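Local atomic coordinates of ribonuclease J (Methanolobus psychrophilus R15, PDB entry 5HAB), a protein that hydrolyses RNA as an exoribonuclease of the metallo-beta-lactamase and beta-CASP family, probably trimming transcripts from the 5' end. Residues T127-A132 against V299-Q304; T179-I184 against F197-T202; P203-V208 against S269-V274; A232-K237 against H406-A411. The protein carries 1 engineered substitution. All blocks are in the same frame, centred on the assembly; numbering follows the deposited sequence.

Contact 1. Residues T127-A132 against V299-Q304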
loop_
_atom_site.group_PDB
_atom_site.type_symbol
_atom_site.label_atom_id
_atom_site.label_comp_id
_atom_site.label_asym_id
_atom_site.label_seq_id
_atom_site.Cartn_x
_atom_site.Cartn_y
_atom_site.Cartn_z
ATOM N N THR B 127 1.421 -38.283 11.971
ATOM C CA THR B 127 1.197 -38.256 13.410
ATOM C C THR B 127 -0.223 -38.718 13.729
ATOM O O THR B 127 -1.107 -38.615 12.875
ATOM C CB THR B 127 1.423 -36.842 13.980
ATOM O OG1 THR B 127 0.510 -35.926 13.361
ATOM C CG2 THR B 127 2.857 -36.394 13.745
ATOM N N PRO B 128 -0.448 -39.215 14.960
ATOM C CA PRO B 128 -1.762 -39.702 15.402
ATOM C C PRO B 128 -2.930 -38.797 15.023
ATOM O O PRO B 128 -3.888 -39.274 14.408
ATOM C CB PRO B 128 -1.600 -39.772 16.920
ATOM C CG PRO B 128 -0.170 -40.148 17.100
ATOM C CD PRO B 128 0.589 -39.469 15.980
ATOM N N TYR B 129 -2.854 -37.516 15.372
ATOM C CA TYR B 129 -3.930 -36.589 15.043
ATOM C C TYR B 129 -4.102 -36.467 13.528
ATOM O O TYR B 129 -5.221 -36.555 12.998
ATOM C CB TYR B 129 -3.663 -35.214 15.663
ATOM C CG TYR B 129 -4.801 -34.235 15.471
ATOM C CD1 TYR B 129 -6.048 -34.471 16.037
ATOM C CD2 TYR B 129 -4.629 -33.078 14.725
ATOM C CE1 TYR B 129 -7.092 -33.582 15.860
ATOM C CE2 TYR B 129 -5.667 -32.181 14.548
ATOM C CZ TYR B 129 -6.896 -32.439 15.116
ATOM O OH TYR B 129 -7.936 -31.550 14.937
ATOM N N THR B 130 -2.979 -36.281 12.840
ATOM C CA THR B 130 -2.974 -36.196 11.386
ATOM C C THR B 130 -3.558 -37.454 10.760
ATOM O O THR B 130 -4.388 -37.373 9.850
ATOM C CB THR B 130 -1.557 -35.997 10.832
ATOM O OG1 THR B 130 -0.901 -34.944 11.546
ATOM C CG2 THR B 130 -1.614 -35.655 9.355
ATOM N N THR B 131 -3.122 -38.612 11.252
ATOM C CA THR B 131 -3.622 -39.885 10.740
ATOM C C THR B 131 -5.126 -39.967 10.915
ATOM O O THR B 131 -5.832 -40.397 10.012
ATOM C CB THR B 131 -2.988 -41.099 11.449
ATOM O OG1 THR B 131 -3.267 -41.029 12.852
ATOM C CG2 THR B 131 -1.479 -41.145 11.231
ATOM N N ALA B 132 -5.613 -39.538 12.075
ATOM C CA ALA B 132 -7.046 -39.537 12.333
ATOM C C ALA B 132 -7.783 -38.664 11.320
ATOM O O ALA B 132 -8.818 -39.067 10.793
ATOM C CB ALA B 132 -7.337 -39.068 13.749
ATOM N N VAL B 299 -12.133 -30.505 16.416
ATOM C CA VAL B 299 -12.049 -30.374 17.865
ATOM C C VAL B 299 -12.480 -31.683 18.513
ATOM O O VAL B 299 -11.839 -32.153 19.457
ATOM C CB VAL B 299 -12.881 -29.189 18.379
ATOM C CG1 VAL B 299 -12.674 -29.005 19.869
ATOM C CG2 VAL B 299 -12.502 -27.920 17.634
ATOM N N GLY B 300 -13.559 -32.269 17.999
ATOM C CA GLY B 300 -14.001 -33.577 18.451
ATOM C C GLY B 300 -12.890 -34.608 18.376
ATOM O O GLY B 300 -12.579 -35.267 19.374
ATOM N N THR B 301 -12.284 -34.734 17.196
ATOM C CA THR B 301 -11.167 -35.656 17.003
ATOM C C THR B 301 -10.030 -35.379 17.984
ATOM O O THR B 301 -9.495 -36.308 18.589
ATOM C CB THR B 301 -10.611 -35.589 15.570
ATOM O OG1 THR B 301 -11.652 -35.895 14.636
ATOM C CG2 THR B 301 -9.474 -36.585 15.393
ATOM N N ALA B 302 -9.671 -34.107 18.150
ATOM C CA ALA B 302 -8.584 -33.744 19.060
ATOM C C ALA B 302 -8.903 -34.160 20.494
ATOM O O ALA B 302 -8.013 -34.533 21.263
ATOM C CB ALA B 302 -8.310 -32.249 18.992
ATOM N N TYR B 303 -10.183 -34.103 20.838
ATOM C CA TYR B 303 -10.645 -34.458 22.174
ATOM C C TYR B 303 -10.578 -35.970 22.389
ATOM O O TYR B 303 -10.039 -36.438 23.397
ATOM C CB TYR B 303 -12.073 -33.946 22.383
ATOM C CG TYR B 303 -12.734 -34.408 23.660
ATOM C CD1 TYR B 303 -12.193 -34.091 24.900
ATOM C CD2 TYR B 303 -13.910 -35.147 23.627
ATOM C CE1 TYR B 303 -12.799 -34.508 26.071
ATOM C CE2 TYR B 303 -14.522 -35.567 24.792
ATOM C CZ TYR B 303 -13.963 -35.244 26.011
ATOM O OH TYR B 303 -14.570 -35.660 27.174
ATOM N N GLN B 304 -11.113 -36.726 21.429
ATOM C CA GLN B 304 -11.113 -38.187 21.492
ATOM C C GLN B 304 -9.709 -38.775 21.652
ATOM O O GLN B 304 -9.522 -39.760 22.364
ATOM C CB GLN B 304 -11.785 -38.771 20.246
ATOM C CG GLN B 304 -13.246 -38.370 20.093
ATOM C CD GLN B 304 -13.884 -38.929 18.835
ATOM O OE1 GLN B 304 -13.575 -40.042 18.408
ATOM N NE2 GLN B 304 -14.782 -38.156 18.234
#

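Contact 2. Residues T179-I184 against F197-T202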
loop_
_atom_site.group_PDB
_atom_site.type_symbol
_atom_site.label_atom_id
_atom_site.label_comp_id
_atom_site.label_asym_id
_atom_site.label_seq_id
_atom_site.Cartn_x
_atom_site.Cartn_y
_atom_site.Cartn_z
ATOM N N THR B 179 2.523 -31.182 14.558
ATOM C CA THR B 179 3.252 -30.917 13.319
ATOM C C THR B 179 4.717 -31.339 13.467
ATOM O O THR B 179 5.318 -31.161 14.535
ATOM C CB THR B 179 3.168 -29.426 12.921
ATOM O OG1 THR B 179 1.795 -29.059 12.723
ATOM C CG2 THR B 179 3.930 -29.165 11.633
ATOM N N VAL B 180 5.286 -31.914 12.409
ATOM C CA VAL B 180 6.659 -32.413 12.475
ATOM C C VAL B 180 7.549 -31.938 11.315
ATOM O O VAL B 180 7.080 -31.734 10.193
ATOM C CB VAL B 180 6.664 -33.959 12.536
ATOM C CG1 VAL B 180 5.983 -34.447 13.807
ATOM C CG2 VAL B 180 5.987 -34.558 11.302
ATOM N N PHE B 181 8.834 -31.746 11.607
ATOM C CA PHE B 181 9.874 -31.801 10.591
ATOM C C PHE B 181 10.048 -33.268 10.239
ATOM O O PHE B 181 9.923 -34.135 11.114
ATOM C CB PHE B 181 11.220 -31.248 11.083
ATOM C CG PHE B 181 11.232 -29.768 11.380
ATOM C CD1 PHE B 181 10.139 -28.969 11.113
ATOM C CD2 PHE B 181 12.371 -29.179 11.910
ATOM C CE1 PHE B 181 10.173 -27.618 11.391
ATOM C CE2 PHE B 181 12.413 -27.831 12.185
ATOM C CZ PHE B 181 11.312 -27.048 11.926
ATOM N N VAL B 182 10.378 -33.563 8.987
ATOM C CA VAL B 182 10.697 -34.949 8.659
ATOM C C VAL B 182 12.128 -35.048 8.150
ATOM O O VAL B 182 12.545 -34.290 7.278
ATOM C CB VAL B 182 9.679 -35.549 7.648
ATOM C CG1 VAL B 182 9.452 -34.621 6.481
ATOM C CG2 VAL B 182 10.155 -36.907 7.151
ATOM N N ALA B 183 12.888 -35.967 8.743
ATOM C CA ALA B 183 14.252 -36.254 8.316
ATOM C C ALA B 183 14.320 -37.618 7.634
ATOM O O ALA B 183 13.981 -38.641 8.226
ATOM C CB ALA B 183 15.213 -36.202 9.496
ATOM N N ILE B 184 14.742 -37.615 6.378
ATOM C CA ILE B 184 14.943 -38.832 5.615
ATOM C C ILE B 184 16.416 -39.217 5.691
ATOM O O ILE B 184 17.270 -38.580 5.080
ATOM C CB ILE B 184 14.470 -38.660 4.165
ATOM C CG1 ILE B 184 12.975 -38.344 4.145
ATOM C CG2 ILE B 184 14.773 -39.905 3.345
ATOM C CD1 ILE B 184 12.437 -38.045 2.783
ATOM N N PHE B 197 5.904 -24.403 9.572
ATOM C CA PHE B 197 6.393 -24.489 10.932
ATOM C C PHE B 197 6.715 -23.134 11.523
ATOM O O PHE B 197 6.797 -22.121 10.829
ATOM C CB PHE B 197 7.647 -25.345 10.997
ATOM C CG PHE B 197 8.902 -24.586 10.687
ATOM C CD1 PHE B 197 9.273 -24.353 9.375
ATOM C CD2 PHE B 197 9.708 -24.094 11.708
ATOM C CE1 PHE B 197 10.424 -23.650 9.085
ATOM C CE2 PHE B 197 10.856 -23.390 11.420
ATOM C CZ PHE B 197 11.214 -23.168 10.108
ATOM N N LYS B 198 6.995 -23.168 12.813
ATOM C CA LYS B 198 7.233 -21.982 13.593
ATOM C C LYS B 198 7.963 -22.396 14.860
ATOM O O LYS B 198 7.592 -23.376 15.504
ATOM C CB LYS B 198 5.897 -21.301 13.892
ATOM C CG LYS B 198 5.780 -20.631 15.229
ATOM C CD LYS B 198 4.346 -20.196 15.447
ATOM C CE LYS B 198 4.230 -19.280 16.644
ATOM N NZ LYS B 198 2.905 -18.620 16.676
ATOM N N PHE B 199 9.032 -21.688 15.191
ATOM C CA PHE B 199 9.646 -21.862 16.493
ATOM C C PHE B 199 8.733 -21.199 17.524
ATOM O O PHE B 199 8.360 -20.035 17.374
ATOM C CB PHE B 199 11.048 -21.248 16.531
ATOM C CG PHE B 199 12.060 -21.984 15.701
ATOM C CD1 PHE B 199 11.855 -23.305 15.345
ATOM C CD2 PHE B 199 13.217 -21.354 15.278
ATOM C CE1 PHE B 199 12.786 -23.986 14.583
ATOM C CE2 PHE B 199 14.154 -22.030 14.513
ATOM C CZ PHE B 199 13.938 -23.346 14.167
ATOM N N ASP B 200 8.368 -21.935 18.566
ATOM C CA ASP B 200 7.551 -21.373 19.636
ATOM C C ASP B 200 8.051 -21.918 20.965
ATOM O O ASP B 200 7.869 -23.092 21.276
ATOM C CB ASP B 200 6.066 -21.693 19.441
ATOM C CG ASP B 200 5.168 -20.850 20.334
ATOM O OD1 ASP B 200 5.653 -20.370 21.380
ATOM O OD2 ASP B 200 3.981 -20.660 19.990
ATOM N N ARG B 201 8.666 -21.044 21.751
ATOM C CA ARG B 201 9.339 -21.435 22.981
ATOM C C ARG B 201 8.403 -21.445 24.173
ATOM O O ARG B 201 8.756 -21.933 25.243
ATOM C CB ARG B 201 10.491 -20.471 23.214
ATOM C CG ARG B 201 11.492 -20.575 22.076
ATOM C CD ARG B 201 12.559 -19.488 22.108
ATOM N NE ARG B 201 13.558 -19.646 21.042
ATOM C CZ ARG B 201 13.339 -19.311 19.773
ATOM N NH1 ARG B 201 12.155 -18.837 19.423
ATOM N NH2 ARG B 201 14.280 -19.481 18.855
ATOM N N THR B 202 7.195 -20.929 23.969
ATOM C CA THR B 202 6.149 -20.974 24.983
ATOM C C THR B 202 4.813 -21.366 24.351
ATOM O O THR B 202 3.871 -20.574 24.346
ATOM C CB THR B 202 5.996 -19.613 25.718
ATOM O OG1 THR B 202 5.635 -18.588 24.784
ATOM C CG2 THR B 202 7.296 -19.214 26.411
#

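Contact 3. Residues P203-V208 against S269-V274. With nucleotides of chain D.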
loop_
_atom_site.group_PDB
_atom_site.type_symbol
_atom_site.label_atom_id
_atom_site.label_comp_id
_atom_site.label_asym_id
_atom_site.label_seq_id
_atom_site.Cartn_x
_atom_site.Cartn_y
_atom_site.Cartn_z
ATOM N N PRO B 203 4.724 -22.597 23.813
ATOM C CA PRO B 203 3.473 -23.035 23.186
ATOM C C PRO B 203 2.367 -23.185 24.217
ATOM O O PRO B 203 2.660 -23.340 25.399
ATOM C CB PRO B 203 3.832 -24.397 22.573
ATOM C CG PRO B 203 5.322 -24.524 22.694
ATOM C CD PRO B 203 5.724 -23.676 23.846
ATOM N N THR B 204 1.116 -23.142 23.778
ATOM C CA THR B 204 -0.000 -23.320 24.692
ATOM C C THR B 204 -0.582 -24.736 24.640
ATOM O O THR B 204 -1.545 -25.031 25.347
ATOM C CB THR B 204 -1.128 -22.306 24.417
ATOM O OG1 THR B 204 -1.653 -22.509 23.102
ATOM C CG2 THR B 204 -0.607 -20.876 24.538
ATOM N N LEU B 205 -0.014 -25.612 23.815
ATOM C CA LEU B 205 -0.540 -26.977 23.726
ATOM C C LEU B 205 0.509 -28.052 23.450
ATOM O O LEU B 205 0.633 -29.010 24.217
ATOM C CB LEU B 205 -1.623 -27.048 22.648
ATOM C CG LEU B 205 -2.827 -27.929 22.984
ATOM C CD1 LEU B 205 -3.370 -27.601 24.364
ATOM C CD2 LEU B 205 -3.914 -27.779 21.933
ATOM N N GLY B 206 1.252 -27.908 22.362
ATOM C CA GLY B 206 2.263 -28.887 22.002
ATOM C C GLY B 206 3.483 -28.876 22.901
ATOM O O GLY B 206 3.405 -28.539 24.083
ATOM N N GLU B 207 4.622 -29.248 22.330
ATOM C CA GLU B 207 5.873 -29.305 23.069
ATOM C C GLU B 207 6.829 -28.251 22.532
ATOM O O GLU B 207 6.649 -27.740 21.424
ATOM C CB GLU B 207 6.516 -30.689 22.960
ATOM C CG GLU B 207 5.691 -31.824 23.530
ATOM C CD GLU B 207 6.351 -33.171 23.315
ATOM O OE1 GLU B 207 6.791 -33.444 22.175
ATOM O OE2 GLU B 207 6.439 -33.953 24.285
ATOM N N VAL B 208 7.839 -27.921 23.330
ATOM C CA VAL B 208 8.902 -27.023 22.906
ATOM C C VAL B 208 9.691 -27.702 21.798
ATOM O O VAL B 208 9.961 -28.901 21.876
ATOM C CB VAL B 208 9.804 -26.635 24.095
ATOM C CG1 VAL B 208 11.254 -26.469 23.656
ATOM C CG2 VAL B 208 9.292 -25.361 24.745
ATOM N N SER B 269 -9.192 -25.980 12.727
ATOM C CA SER B 269 -7.986 -26.787 12.897
ATOM C C SER B 269 -6.993 -26.192 13.895
ATOM O O SER B 269 -6.018 -26.851 14.256
ATOM C CB SER B 269 -7.287 -26.987 11.549
ATOM O OG SER B 269 -6.986 -25.743 10.938
ATOM N N HIS B 270 -7.212 -24.952 14.326
ATOM C CA HIS B 270 -6.292 -24.341 15.287
ATOM C C HIS B 270 -6.698 -24.716 16.710
ATOM O O HIS B 270 -7.328 -23.932 17.424
ATOM C CB HIS B 270 -6.237 -22.821 15.130
ATOM C CG HIS B 270 -4.969 -22.216 15.644
ATOM N ND1 HIS B 270 -4.237 -22.784 16.668
ATOM C CD2 HIS B 270 -4.288 -21.107 15.268
ATOM C CE1 HIS B 270 -3.167 -22.047 16.902
ATOM N NE2 HIS B 270 -3.173 -21.022 16.067
ATOM N N ILE B 271 -6.321 -25.926 17.106
ATOM C CA ILE B 271 -6.783 -26.534 18.346
ATOM C C ILE B 271 -6.305 -25.780 19.594
ATOM O O ILE B 271 -7.047 -25.664 20.570
ATOM C CB ILE B 271 -6.356 -28.020 18.386
ATOM C CG1 ILE B 271 -6.913 -28.763 17.168
ATOM C CG2 ILE B 271 -6.837 -28.688 19.646
ATOM C CD1 ILE B 271 -8.428 -28.671 17.023
ATOM N N ALA B 272 -5.079 -25.264 19.566
ATOM C CA ALA B 272 -4.555 -24.473 20.683
ATOM C C ALA B 272 -5.408 -23.227 20.918
ATOM O O ALA B 272 -5.733 -22.869 22.060
ATOM C CB ALA B 272 -3.113 -24.089 20.429
ATOM N N ARG B 273 -5.781 -22.585 19.818
ATOM C CA ARG B 273 -6.590 -21.379 19.860
ATOM C C ARG B 273 -7.977 -21.664 20.432
ATOM O O ARG B 273 -8.432 -20.977 21.351
ATOM C CB ARG B 273 -6.722 -20.779 18.461
ATOM C CG ARG B 273 -7.579 -19.535 18.415
ATOM C CD ARG B 273 -6.778 -18.326 18.826
ATOM N NE ARG B 273 -6.006 -17.802 17.705
ATOM C CZ ARG B 273 -4.713 -18.035 17.530
ATOM N NH1 ARG B 273 -4.055 -18.771 18.411
ATOM N NH2 ARG B 273 -4.074 -17.530 16.485
ATOM N N VAL B 274 -8.645 -22.669 19.869
ATOM C CA VAL B 274 -9.974 -23.072 20.318
ATOM C C VAL B 274 -9.954 -23.437 21.801
ATOM O O VAL B 274 -10.850 -23.056 22.561
ATOM C CB VAL B 274 -10.506 -24.245 19.481
ATOM C CG1 VAL B 274 -11.808 -24.773 20.070
ATOM C CG2 VAL B 274 -10.708 -23.824 18.032
ATOM P P A D 3 -7.497 -25.465 7.022
ATOM O OP1 A D 3 -8.108 -26.204 8.158
ATOM O OP2 A D 3 -6.097 -25.760 6.630
ATOM O "O5'" A D 3 -8.410 -25.671 5.731
ATOM C "C5'" A D 3 -9.829 -25.679 5.827
ATOM C "C4'" A D 3 -10.416 -24.312 5.574
ATOM O "O4'" A D 3 -10.409 -24.007 4.156
ATOM C "C3'" A D 3 -11.866 -24.120 5.984
ATOM O "O3'" A D 3 -12.010 -23.889 7.373
ATOM C "C2'" A D 3 -12.304 -22.939 5.125
ATOM O "O2'" A D 3 -11.871 -21.713 5.699
ATOM C "C1'" A D 3 -11.508 -23.177 3.838
ATOM N N9 A D 3 -12.315 -23.803 2.771
ATOM C C8 A D 3 -12.438 -25.128 2.429
ATOM N N7 A D 3 -13.245 -25.338 1.413
ATOM C C5 A D 3 -13.682 -24.066 1.062
ATOM C C6 A D 3 -14.556 -23.594 0.060
ATOM N N6 A D 3 -15.180 -24.384 -0.818
ATOM N N1 A D 3 -14.771 -22.261 -0.011
ATOM C C2 A D 3 -14.150 -21.460 0.864
ATOM N N3 A D 3 -13.310 -21.782 1.843
ATOM C C4 A D 3 -13.115 -23.113 1.890
HETATM O O HOH W 1 -3.735 -20.215 22.653
#

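Contact 4. Residues A232-K237 against H406-A411. With SO4 (sulfate ion), chain K; nucleotides of chain D.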
loop_
_atom_site.group_PDB
_atom_site.type_symbol
_atom_site.label_atom_id
_atom_site.label_comp_id
_atom_site.label_asym_id
_atom_site.label_seq_id
_atom_site.Cartn_x
_atom_site.Cartn_y
_atom_site.Cartn_z
ATOM N N ALA B 232 9.542 -15.617 5.242
ATOM C CA ALA B 232 10.976 -15.343 5.313
ATOM C C ALA B 232 11.260 -13.860 5.098
ATOM O O ALA B 232 12.309 -13.354 5.495
ATOM C CB ALA B 232 11.729 -16.177 4.292
ATOM N N GLY B 233 10.327 -13.177 4.445
ATOM C CA GLY B 233 10.433 -11.750 4.232
ATOM C C GLY B 233 10.101 -10.927 5.461
ATOM O O GLY B 233 10.500 -9.768 5.553
ATOM N N ARG B 234 9.376 -11.521 6.409
ATOM C CA ARG B 234 8.974 -10.798 7.613
ATOM C C ARG B 234 10.125 -10.713 8.599
ATOM O O ARG B 234 10.828 -11.688 8.866
ATOM C CB ARG B 234 7.751 -11.446 8.270
ATOM C CG ARG B 234 6.497 -11.338 7.419
ATOM C CD ARG B 234 5.246 -11.823 8.133
ATOM N NE ARG B 234 4.061 -11.541 7.326
ATOM C CZ ARG B 234 2.825 -11.920 7.637
ATOM N NH1 ARG B 234 2.595 -12.613 8.744
ATOM N NH2 ARG B 234 1.818 -11.612 6.829
ATOM N N ASN B 235 10.309 -9.511 9.121
ATOM C CA ASN B 235 11.438 -9.188 9.969
ATOM C C ASN B 235 11.295 -9.765 11.378
ATOM O O ASN B 235 10.197 -9.818 11.932
ATOM C CB ASN B 235 11.596 -7.666 10.018
ATOM C CG ASN B 235 12.594 -7.218 11.047
ATOM O OD1 ASN B 235 12.312 -7.226 12.244
ATOM N ND2 ASN B 235 13.778 -6.822 10.587
ATOM N N GLY B 236 12.411 -10.201 11.950
ATOM C CA GLY B 236 12.439 -10.647 13.330
ATOM C C GLY B 236 12.094 -12.106 13.542
ATOM O O GLY B 236 12.469 -12.966 12.745
ATOM N N LYS B 237 11.395 -12.385 14.636
ATOM C CA LYS B 237 11.012 -13.748 14.986
ATOM C C LYS B 237 9.499 -13.838 15.102
ATOM O O LYS B 237 8.842 -12.846 15.422
ATOM C CB LYS B 237 11.676 -14.189 16.291
ATOM C CG LYS B 237 11.118 -13.513 17.531
ATOM C CD LYS B 237 11.827 -13.992 18.786
ATOM C CE LYS B 237 11.563 -15.466 19.049
ATOM N NZ LYS B 237 12.232 -15.916 20.301
ATOM N N HIS B 406 -4.710 -12.503 16.512
ATOM C CA HIS B 406 -4.100 -13.672 15.911
ATOM C C HIS B 406 -2.596 -13.509 15.823
ATOM O O HIS B 406 -2.073 -12.395 15.823
ATOM C CB HIS B 406 -4.718 -13.908 14.523
ATOM C CG HIS B 406 -4.021 -14.948 13.697
ATOM N ND1 HIS B 406 -4.180 -16.299 13.912
ATOM C CD2 HIS B 406 -3.200 -14.832 12.625
ATOM C CE1 HIS B 406 -3.464 -16.971 13.030
ATOM N NE2 HIS B 406 -2.862 -16.106 12.235
ATOM N N VAL B 407 -1.905 -14.637 15.775
ATOM C CA VAL B 407 -0.470 -14.659 15.598
ATOM C C VAL B 407 -0.150 -15.673 14.494
ATOM O O VAL B 407 -0.806 -16.710 14.391
ATOM C CB VAL B 407 0.228 -14.979 16.926
ATOM C CG1 VAL B 407 1.431 -15.848 16.707
ATOM C CG2 VAL B 407 0.627 -13.684 17.635
ATOM N N SER B 408 0.829 -15.356 13.652
ATOM C CA SER B 408 1.179 -16.203 12.508
ATOM C C SER B 408 1.668 -17.598 12.893
ATOM O O SER B 408 2.308 -17.788 13.931
ATOM C CB SER B 408 2.257 -15.527 11.658
ATOM O OG SER B 408 2.643 -16.373 10.587
ATOM N N GLY B 409 1.384 -18.569 12.031
ATOM C CA GLY B 409 1.890 -19.915 12.220
ATOM C C GLY B 409 3.205 -20.212 11.514
ATOM O O GLY B 409 3.663 -21.353 11.526
ATOM N N HIS B 410 3.837 -19.194 10.929
ATOM C CA HIS B 410 5.030 -19.420 10.107
ATOM C C HIS B 410 6.283 -18.703 10.617
ATOM O O HIS B 410 6.213 -17.613 11.185
ATOM C CB HIS B 410 4.768 -18.983 8.660
ATOM C CG HIS B 410 3.699 -19.769 7.969
ATOM N ND1 HIS B 410 3.934 -20.995 7.385
ATOM C CD2 HIS B 410 2.388 -19.498 7.760
ATOM C CE1 HIS B 410 2.813 -21.448 6.853
ATOM N NE2 HIS B 410 1.861 -20.558 7.065
ATOM N N ALA B 411 7.433 -19.323 10.371
ATOM C CA ALA B 411 8.728 -18.793 10.781
ATOM C C ALA B 411 9.053 -17.455 10.114
ATOM O O ALA B 411 8.811 -17.258 8.917
ATOM C CB ALA B 411 9.819 -19.798 10.468
HETATM S S SO4 K . 12.713 -5.374 6.337
HETATM O O1 SO4 K . 12.053 -4.074 6.401
HETATM O O2 SO4 K . 13.714 -5.471 7.397
HETATM O O3 SO4 K . 11.716 -6.426 6.508
HETATM O O4 SO4 K . 13.363 -5.526 5.037
ATOM O OP3 A D 1 -1.638 -16.094 9.697
ATOM P P A D 1 -0.744 -17.164 9.191
ATOM O OP1 A D 1 -0.916 -18.369 10.042
ATOM O OP2 A D 1 0.613 -16.590 9.019
ATOM O "O5'" A D 1 -1.228 -17.513 7.721
ATOM C "C5'" A D 1 -2.595 -17.785 7.430
ATOM C "C4'" A D 1 -2.726 -18.507 6.112
ATOM O "O4'" A D 1 -2.464 -17.561 5.039
ATOM C "C3'" A D 1 -1.742 -19.658 5.922
ATOM O "O3'" A D 1 -2.350 -20.731 5.206
ATOM C "C2'" A D 1 -0.625 -19.033 5.091
ATOM O "O2'" A D 1 0.091 -19.950 4.291
ATOM C "C1'" A D 1 -1.381 -18.011 4.243
ATOM N N9 A D 1 -0.557 -16.844 3.907
ATOM C C8 A D 1 0.318 -16.203 4.755
ATOM N N7 A D 1 0.949 -15.189 4.213
ATOM C C5 A D 1 0.462 -15.160 2.913
ATOM C C6 A D 1 0.742 -14.312 1.826
ATOM N N6 A D 1 1.610 -13.295 1.883
ATOM N N1 A D 1 0.087 -14.548 0.665
ATOM C C2 A D 1 -0.782 -15.568 0.611
ATOM N N3 A D 1 -1.130 -16.434 1.564
ATOM C C4 A D 1 -0.464 -16.175 2.706
#

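Contact 1. Residues T127-A132 against V299-Q304
Tyr129 reaches across to Thr301 and Ala302, joining helix 128-138 to helix 293-304. With CG anti to the backbone N (chi1 -175°), the side chain leaves a CB that does not face the other helix and brings its ring up to it. CD1 of Tyr129 comes first, 4.0 Å from Ala302 CA. CE1 of Tyr129 comes to 3.5 Å from Ala302 N, which lies at the ring edge near its plane, and 3.6 Å from Ala302 CB. The two helix segments pass at 10.2 Å, their N-to-C directions 134° apart, and so the metallo-beta-lactamase part of the chain abuts the beta-CASP part. Farther out, CZ of Tyr129 lies 4.1 Å from Ala302 CB, and the hydroxyl at the tip is hydrogen-bonded to the backbone O of Tyr298, one helical turn before Ala302. Thr301 brings its methyl CG2 obliquely to the ring, 3.9 Å from Tyr129 CE1, and against Ala132, CG2 to CB 3.7 Å. Its OG1 turns back instead to the carbonyl of Arg297.

Contact 2. Residues T179-I184 against F197-T202
The aromatic pair of Phe181 and Phe197 dominates this contact, in which strand 179-186 meets the loop that follows strand 189-194. It is a T-shaped (edge-to-face) stack: the rings stand at 88° with centroids 4.8 Å apart. Phe181 supplies the edge. Its CZ sits 3.4 Å above the plane of the Phe197 ring, displaced toward the rim, with CD2 of Phe197 its nearest atom. CE1 of Phe181 is also 3.4 Å from Phe197 CG. Phe197 holds its CG between the backbone N and the carbonyl carbon (chi1 85°), a turn that presents the ring face to the incoming edge.

Looser apolar packing adds Phe199, whose CE1 is 4.3 Å from Phe181 CZ; this ring in turn meets Phe211 edge-to-face, while Leu419 of helix 413-423 touches both Phe197 and Phe199.

Polar bonds hold the loop on its own side. Asp200 OD1 accepts from Thr202 N at 3.1 Å in an Asx turn, and Phe197 N is bonded to Glu228 OE1. Between residues 179-184 and 197-202 the close contacts are thus aromatic and buried, and the perpendicular rings set C-H groups of one against the pi cloud of the other.

Contact 3. Residues P203-V208 against S269-V274
Leu205, in an irregular loop, lies against Ala272 in the first turn of helix 271-283, their CA atoms 5.6 Å apart, with His270 as the N-cap residue of that helix. The leucine does most of the packing: CD2 rests 3.6 Å from Ala272 CA and 3.8 Å from Ile271 CG2, and its CB is 4.0 Å from Ala272 CB. Thr204 holds OG1 between its backbone N and carbonyl carbon (chi1 63°), which turns the hydroxyl toward the same methyl, OG1 to Ala272 CB 3.4 Å. A water 3.1 Å from Thr204 OG1 also donates a weak hydrogen bond to Ala272 O, a thin polar bridge beside the apolar patch.

Ser269 OG lies 3.0 Å from OP1 of A3 in the bound RNA. His270 CD2 sits 3.6 Å above the guanidinium plane of Arg273. The loop from the beta-lactamase region thus meets the beta-CASP helix through aliphatic groups and one water, whereas Ser269, just before the helix, lies against the RNA phosphate and Arg273 forms a salt bridge with Glu241.

Contact 4. Residues A232-K237 against H406-A411
Arg234 meets Ser408 by way of its torsions: CG is anti to the carbonyl carbon (chi1 -67°) and the chain runs extended from CG to NE, bringing the guanidinium edge to Ser408, NH1 to CB 4.1 Å. Ser408 in turn places OG anti to its backbone N (chi1 177°), beside the carbonyl carbon, where it donates to OP2 of nucleotide A1 at 2.6 Å. The same OG accepts from His410 N at 3.1 Å, closing an ST turn. The backbone segments themselves only brush, Ala232 N lying 4.1 Å from Ala411 O.

Residues 406-411 make a cradle for the phosphate of A1. His406 NE2 donates to OP3 at 2.8 Å, with the oxygen in the ring plane, and Gly409 N donates to OP1 at 3.0 Å; each terminal oxygen so has its own donor. His410 sets CD2, at its ring edge, near OP2; its NE2 makes a weak hydrogen bond to another phosphate of the RNA and its ND1 bonds to Glu228. On the other loop, Lys237 forms a salt bridge with Asp250 of the second subunit. Such a site is consistent with recognition of a 5'-monophosphate end, with the nearby positive charge of Arg234 likely to favour the anion.

How the contacts relate
Contacts 1 and 3 both join the beta-lactamase region to the beta-CASP region; their centres are 13 Å apart and Ile271 ties them, its CD1 lying 3.6 Å from Tyr129 OH. Contact 2 meets contact 1 where Thr127 CG2 packs on Val180 CG1 at 3.7 Å. Toward the RNA, Lys198 NZ of contact 2 is probably hydrogen-bonded to Ser408 O of contact 4 at 2.9 Å, a tie between the loop of contact 2 and the phosphate-binding loop. Arg273 of contact 3 gives its NH2 to His406 ND1, which probably fixes the rotation of a ring that is bonded to A1. Contact 1 is about 14 Å from contact 4 at the nearest atoms, whereas contacts 3 and 4 touch A3 and A1 of the same RNA strand.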